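Local coordinates for protein muramidase (Sodiomyces alcalophilus, PDB 6ZM8) that probably cleaves bacterial cell-wall peptidoglycan, as a fungal glycoside hydrolase family 25 muramidase (lysozyme), at residues Y135-N149 with T168-Q180. Sequence-based numbering, arbitrary orientation. Where two conformers were deposited one is given.
Sequences YTTTDWWTQCTGNSN and TLPNGWGFYTFWQ
Asn147 and Asn171 carry the main polar link of this contact. Asn171 N donates to Asn147 OD1 at 2.9 Å, from above the carbonyl plane of the side-chain amide. Asn171 ND2 also donates to Asn147 O at 3.0 Å, nearly along the C=O axis and within its own amide plane. The CG of Asn171 is anti to the backbone N (chi1 -175°), which carries ND2 to that carbonyl. Two waters add bridges: one links Asn147 ND2 to Leu169 O, the other Asn149 ND2 to Asn171 OD1. At the start of helix 138-145, Thr138 OG1 donates to Thr168 O at 2.7 Å. Farther off, Tyr135 OH donates to Gln180 OE1 at 2.7 Å, from above the amide plane. Gln180 OE1 also bonds Tyr162, and Gln180 NE2 bonds Asp6.

The apolar part centres on Trp141. Its CD1 lies 3.5 Å from Pro170 CB. Trp173 brings its CZ3/CH2 edge to one face of the indole, a T-shaped pair with planes at 66°. Thr145 OG1 sits over the opposite face. Trp141 NE1 donates to Ser148 O at 2.9 Å, almost in the ring plane, which helps to fix the ring's rotation. Replacing Trp141 with an alanine would probably open a gap beside Pro170 and Trp173 and leave Ser148 O without its indole donor.

Pro170 to Trp173 form a type II turn. Gly172 packs on Asn149, where a side-chain CB would clash.

The contact joins strand 133-136 and its following helix to the loop before strand 178-182 of the TIM-barrel-like fold and, through Gln180, to that strand itself. Two directional bonds from Asn171, both accepted by Asn147, probably set the turn's position against the residues after the helix, while Trp141's apolar contacts add packing without direction.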
# COMPACT_ATOMS: atom_id res chain seq x y z
N TYR A 135 -1.63 -4.37 0.33
CA TYR A 135 -0.62 -4.82 -0.64
C TYR A 135 -0.12 -6.18 -0.19
O TYR A 135 0.33 -6.34 0.95
CB TYR A 135 0.54 -3.83 -0.70
CG TYR A 135 1.73 -4.34 -1.51
CD1 TYR A 135 2.70 -5.15 -0.93
CD2 TYR A 135 1.88 -4.01 -2.84
CE1 TYR A 135 3.78 -5.61 -1.64
CE2 TYR A 135 2.99 -4.42 -3.58
CZ TYR A 135 3.96 -5.23 -2.97
OH TYR A 135 5.08 -5.65 -3.63
N THR A 136 -0.20 -7.15 -1.09
CA THR A 136 0.29 -8.49 -0.79
C THR A 136 0.53 -9.23 -2.11
O THR A 136 0.41 -8.67 -3.20
CB THR A 136 -0.71 -9.22 0.14
OG1 THR A 136 -0.06 -10.35 0.74
CG2 THR A 136 -1.98 -9.65 -0.55
N THR A 137 0.87 -10.52 -1.97
CA THR A 137 0.93 -11.43 -3.09
C THR A 137 -0.03 -12.58 -2.82
O THR A 137 -0.31 -12.93 -1.67
CB THR A 137 2.34 -11.98 -3.33
OG1 THR A 137 2.66 -12.85 -2.24
CG2 THR A 137 3.36 -10.87 -3.48
N THR A 138 -0.52 -13.21 -3.90
CA THR A 138 -1.47 -14.29 -3.70
C THR A 138 -0.83 -15.47 -2.95
O THR A 138 -1.47 -16.08 -2.08
CB THR A 138 -2.09 -14.72 -5.02
OG1 THR A 138 -2.74 -13.56 -5.51
CG2 THR A 138 -3.06 -15.87 -4.87
N ASP A 139 0.41 -15.77 -3.28
CA ASP A 139 1.08 -16.89 -2.62
C ASP A 139 1.34 -16.60 -1.14
O ASP A 139 1.12 -17.49 -0.30
CB ASP A 139 2.36 -17.28 -3.38
CG ASP A 139 3.31 -16.12 -3.65
OD1 ASP A 139 2.90 -15.19 -4.36
OD2 ASP A 139 4.46 -16.16 -3.15
N TRP A 140 1.78 -15.40 -0.79
CA TRP A 140 1.98 -15.10 0.64
C TRP A 140 0.65 -15.17 1.37
O TRP A 140 0.52 -15.74 2.45
CB TRP A 140 2.65 -13.73 0.85
CG TRP A 140 2.96 -13.47 2.30
CD1 TRP A 140 4.13 -13.77 2.92
CD2 TRP A 140 2.09 -12.94 3.32
NE1 TRP A 140 4.07 -13.46 4.26
CE2 TRP A 140 2.82 -12.97 4.53
CE3 TRP A 140 0.76 -12.49 3.34
CZ2 TRP A 140 2.26 -12.57 5.74
CZ3 TRP A 140 0.20 -12.12 4.55
CH2 TRP A 140 0.94 -12.17 5.74
N TRP A 141 -0.36 -14.54 0.77
CA TRP A 141 -1.68 -14.47 1.41
C TRP A 141 -2.24 -15.86 1.63
O TRP A 141 -2.87 -16.15 2.67
CB TRP A 141 -2.62 -13.63 0.51
CG TRP A 141 -3.89 -13.25 1.18
CD1 TRP A 141 -5.13 -13.83 1.01
CD2 TRP A 141 -4.06 -12.17 2.10
NE1 TRP A 141 -6.05 -13.17 1.77
CE2 TRP A 141 -5.44 -12.15 2.44
CE3 TRP A 141 -3.20 -11.19 2.63
CZ2 TRP A 141 -5.97 -11.21 3.32
CZ3 TRP A 141 -3.73 -10.26 3.49
CH2 TRP A 141 -5.11 -10.26 3.83
N THR A 142 -2.05 -16.74 0.66
CA THR A 142 -2.53 -18.12 0.81
C THR A 142 -1.83 -18.82 1.99
O THR A 142 -2.49 -19.40 2.85
CB THR A 142 -2.35 -18.87 -0.52
OG1 THR A 142 -3.14 -18.24 -1.53
CG2 THR A 142 -2.75 -20.31 -0.41
N GLN A 143 -0.52 -18.76 2.01
CA GLN A 143 0.18 -19.50 3.06
C GLN A 143 -0.05 -18.91 4.44
O GLN A 143 -0.08 -19.63 5.45
CB GLN A 143 1.66 -19.43 2.76
CG GLN A 143 1.99 -20.18 1.52
CD GLN A 143 3.46 -20.20 1.23
OE1 GLN A 143 4.32 -20.22 2.07
NE2 GLN A 143 3.86 -20.52 -0.00
N CYS A 144 -0.08 -17.59 4.52
CA CYS A 144 -0.01 -16.95 5.84
C CYS A 144 -1.36 -16.53 6.41
O CYS A 144 -1.44 -16.30 7.62
CB CYS A 144 0.92 -15.74 5.83
SG CYS A 144 2.65 -16.16 5.40
N THR A 145 -2.41 -16.46 5.58
CA THR A 145 -3.76 -16.15 6.10
C THR A 145 -4.73 -17.29 5.84
O THR A 145 -5.90 -17.16 6.21
CB THR A 145 -4.37 -14.85 5.52
OG1 THR A 145 -4.86 -15.06 4.19
CG2 THR A 145 -3.42 -13.68 5.58
N GLY A 146 -4.29 -18.38 5.21
CA GLY A 146 -5.24 -19.40 4.76
C GLY A 146 -6.09 -18.91 3.61
O GLY A 146 -7.20 -19.41 3.40
N ASN A 147 -5.58 -17.94 2.85
CA ASN A 147 -6.32 -17.34 1.73
C ASN A 147 -7.65 -16.75 2.23
O ASN A 147 -8.73 -17.08 1.72
CB ASN A 147 -6.49 -18.30 0.55
CG ASN A 147 -6.59 -17.56 -0.78
OD1 ASN A 147 -6.47 -16.34 -0.83
ND2 ASN A 147 -6.78 -18.31 -1.83
N SER A 148 -7.55 -15.85 3.20
CA SER A 148 -8.74 -15.30 3.85
C SER A 148 -9.47 -14.30 2.94
O SER A 148 -8.83 -13.38 2.40
CB SER A 148 -8.31 -14.57 5.10
OG SER A 148 -9.42 -13.94 5.73
N ASN A 149 -10.79 -14.40 2.91
CA ASN A 149 -11.63 -13.43 2.20
C ASN A 149 -12.11 -12.29 3.11
O ASN A 149 -12.94 -11.50 2.66
CB ASN A 149 -12.81 -14.09 1.52
CG ASN A 149 -13.78 -14.68 2.50
OD1 ASN A 149 -13.72 -14.48 3.69
ND2 ASN A 149 -14.75 -15.43 1.95
N THR A 168 -3.82 -14.95 -10.66
CA THR A 168 -4.92 -15.27 -9.74
C THR A 168 -4.87 -14.31 -8.55
O THR A 168 -3.79 -14.06 -8.00
CB THR A 168 -4.87 -16.72 -9.32
OG1 THR A 168 -5.04 -17.47 -10.52
CG2 THR A 168 -5.94 -17.07 -8.31
N LEU A 169 -6.03 -13.80 -8.13
CA LEU A 169 -6.11 -12.90 -6.99
C LEU A 169 -6.37 -13.70 -5.72
O LEU A 169 -6.87 -14.83 -5.77
CB LEU A 169 -7.24 -11.89 -7.20
CG LEU A 169 -7.14 -11.08 -8.51
CD1 LEU A 169 -8.27 -10.07 -8.56
CD2 LEU A 169 -5.80 -10.37 -8.65
N PRO A 170 -6.07 -13.12 -4.55
CA PRO A 170 -6.44 -13.77 -3.31
C PRO A 170 -7.95 -13.88 -3.19
O PRO A 170 -8.72 -13.11 -3.75
CB PRO A 170 -5.86 -12.82 -2.23
CG PRO A 170 -4.85 -11.95 -2.95
CD PRO A 170 -5.42 -11.83 -4.35
N ASN A 171 -8.35 -14.87 -2.41
CA ASN A 171 -9.77 -15.16 -2.17
C ASN A 171 -10.53 -13.93 -1.69
O ASN A 171 -10.09 -13.21 -0.78
CB ASN A 171 -9.84 -16.27 -1.13
CG ASN A 171 -11.22 -16.80 -0.82
OD1 ASN A 171 -12.06 -16.84 -1.70
ND2 ASN A 171 -11.40 -17.22 0.40
N GLY A 172 -11.69 -13.72 -2.30
CA GLY A 172 -12.60 -12.64 -1.89
C GLY A 172 -12.61 -11.47 -2.83
O GLY A 172 -13.63 -10.79 -2.96
N TRP A 173 -11.47 -11.16 -3.46
CA TRP A 173 -11.41 -10.01 -4.34
C TRP A 173 -11.78 -10.39 -5.77
O TRP A 173 -11.15 -11.27 -6.37
CB TRP A 173 -10.00 -9.39 -4.34
CG TRP A 173 -9.69 -8.54 -3.16
CD1 TRP A 173 -10.07 -7.24 -3.00
CD2 TRP A 173 -8.91 -8.86 -1.99
NE1 TRP A 173 -9.57 -6.73 -1.83
CE2 TRP A 173 -8.84 -7.69 -1.20
CE3 TRP A 173 -8.24 -10.02 -1.54
CZ2 TRP A 173 -8.11 -7.64 -0.01
CZ3 TRP A 173 -7.52 -9.96 -0.36
CH2 TRP A 173 -7.45 -8.78 0.39
N GLY A 174 -12.76 -9.69 -6.32
CA GLY A 174 -13.14 -9.91 -7.71
C GLY A 174 -12.24 -9.22 -8.71
O GLY A 174 -12.27 -9.53 -9.89
N PHE A 175 -11.44 -8.27 -8.23
CA PHE A 175 -10.61 -7.44 -9.10
C PHE A 175 -9.53 -6.81 -8.24
O PHE A 175 -9.69 -6.62 -7.04
CB PHE A 175 -11.43 -6.33 -9.78
CG PHE A 175 -12.18 -5.46 -8.83
CD1 PHE A 175 -13.48 -5.81 -8.44
CD2 PHE A 175 -11.62 -4.30 -8.30
CE1 PHE A 175 -14.18 -5.01 -7.56
CE2 PHE A 175 -12.31 -3.51 -7.39
CZ PHE A 175 -13.61 -3.86 -7.03
N TYR A 176 -8.42 -6.47 -8.90
CA TYR A 176 -7.40 -5.65 -8.27
C TYR A 176 -7.80 -4.17 -8.38
O TYR A 176 -8.43 -3.76 -9.36
CB TYR A 176 -5.99 -5.87 -8.86
CG TYR A 176 -5.69 -5.29 -10.25
CD1 TYR A 176 -5.29 -3.98 -10.38
CD2 TYR A 176 -5.74 -6.06 -11.42
CE1 TYR A 176 -4.94 -3.43 -11.60
CE2 TYR A 176 -5.42 -5.52 -12.65
CZ TYR A 176 -5.00 -4.20 -12.74
OH TYR A 176 -4.63 -3.61 -13.91
N THR A 177 -7.37 -3.38 -7.40
CA THR A 177 -7.42 -1.93 -7.51
C THR A 177 -6.11 -1.39 -8.05
O THR A 177 -6.10 -0.55 -8.97
CB THR A 177 -7.84 -1.31 -6.16
OG1 THR A 177 -9.18 -1.73 -5.87
CG2 THR A 177 -7.81 0.20 -6.20
N PHE A 178 -4.98 -1.86 -7.49
CA PHE A 178 -3.67 -1.58 -8.05
C PHE A 178 -2.97 -2.92 -8.32
O PHE A 178 -3.16 -3.88 -7.58
CB PHE A 178 -2.80 -0.77 -7.06
CG PHE A 178 -3.38 0.58 -6.70
CD1 PHE A 178 -3.26 1.66 -7.57
CD2 PHE A 178 -4.04 0.76 -5.48
CE1 PHE A 178 -3.74 2.91 -7.21
CE2 PHE A 178 -4.54 2.00 -5.14
CZ PHE A 178 -4.38 3.08 -6.00
N TRP A 179 -2.12 -2.92 -9.34
CA TRP A 179 -1.29 -4.08 -9.69
C TRP A 179 0.14 -3.58 -9.86
O TRP A 179 0.43 -2.75 -10.73
CB TRP A 179 -1.78 -4.72 -10.99
CG TRP A 179 -0.88 -5.79 -11.55
CD1 TRP A 179 0.07 -6.55 -10.94
CD2 TRP A 179 -0.85 -6.15 -12.95
NE1 TRP A 179 0.67 -7.38 -11.84
CE2 TRP A 179 0.16 -7.14 -13.09
CE3 TRP A 179 -1.54 -5.74 -14.09
CZ2 TRP A 179 0.52 -7.69 -14.32
CZ3 TRP A 179 -1.20 -6.27 -15.30
CH2 TRP A 179 -0.17 -7.23 -15.41
N GLN A 180 1.03 -4.06 -8.98
CA GLN A 180 2.46 -3.79 -9.08
C GLN A 180 3.05 -4.85 -10.03
O GLN A 180 3.11 -6.02 -9.69
CB GLN A 180 3.13 -3.88 -7.71
CG GLN A 180 4.51 -3.22 -7.71
CD GLN A 180 5.16 -3.46 -6.37
OE1 GLN A 180 5.51 -4.62 -6.05
NE2 GLN A 180 5.26 -2.44 -5.54
O HOH W 1 -6.84 -17.33 -4.61
O HOH W 2 -14.65 -15.93 -0.98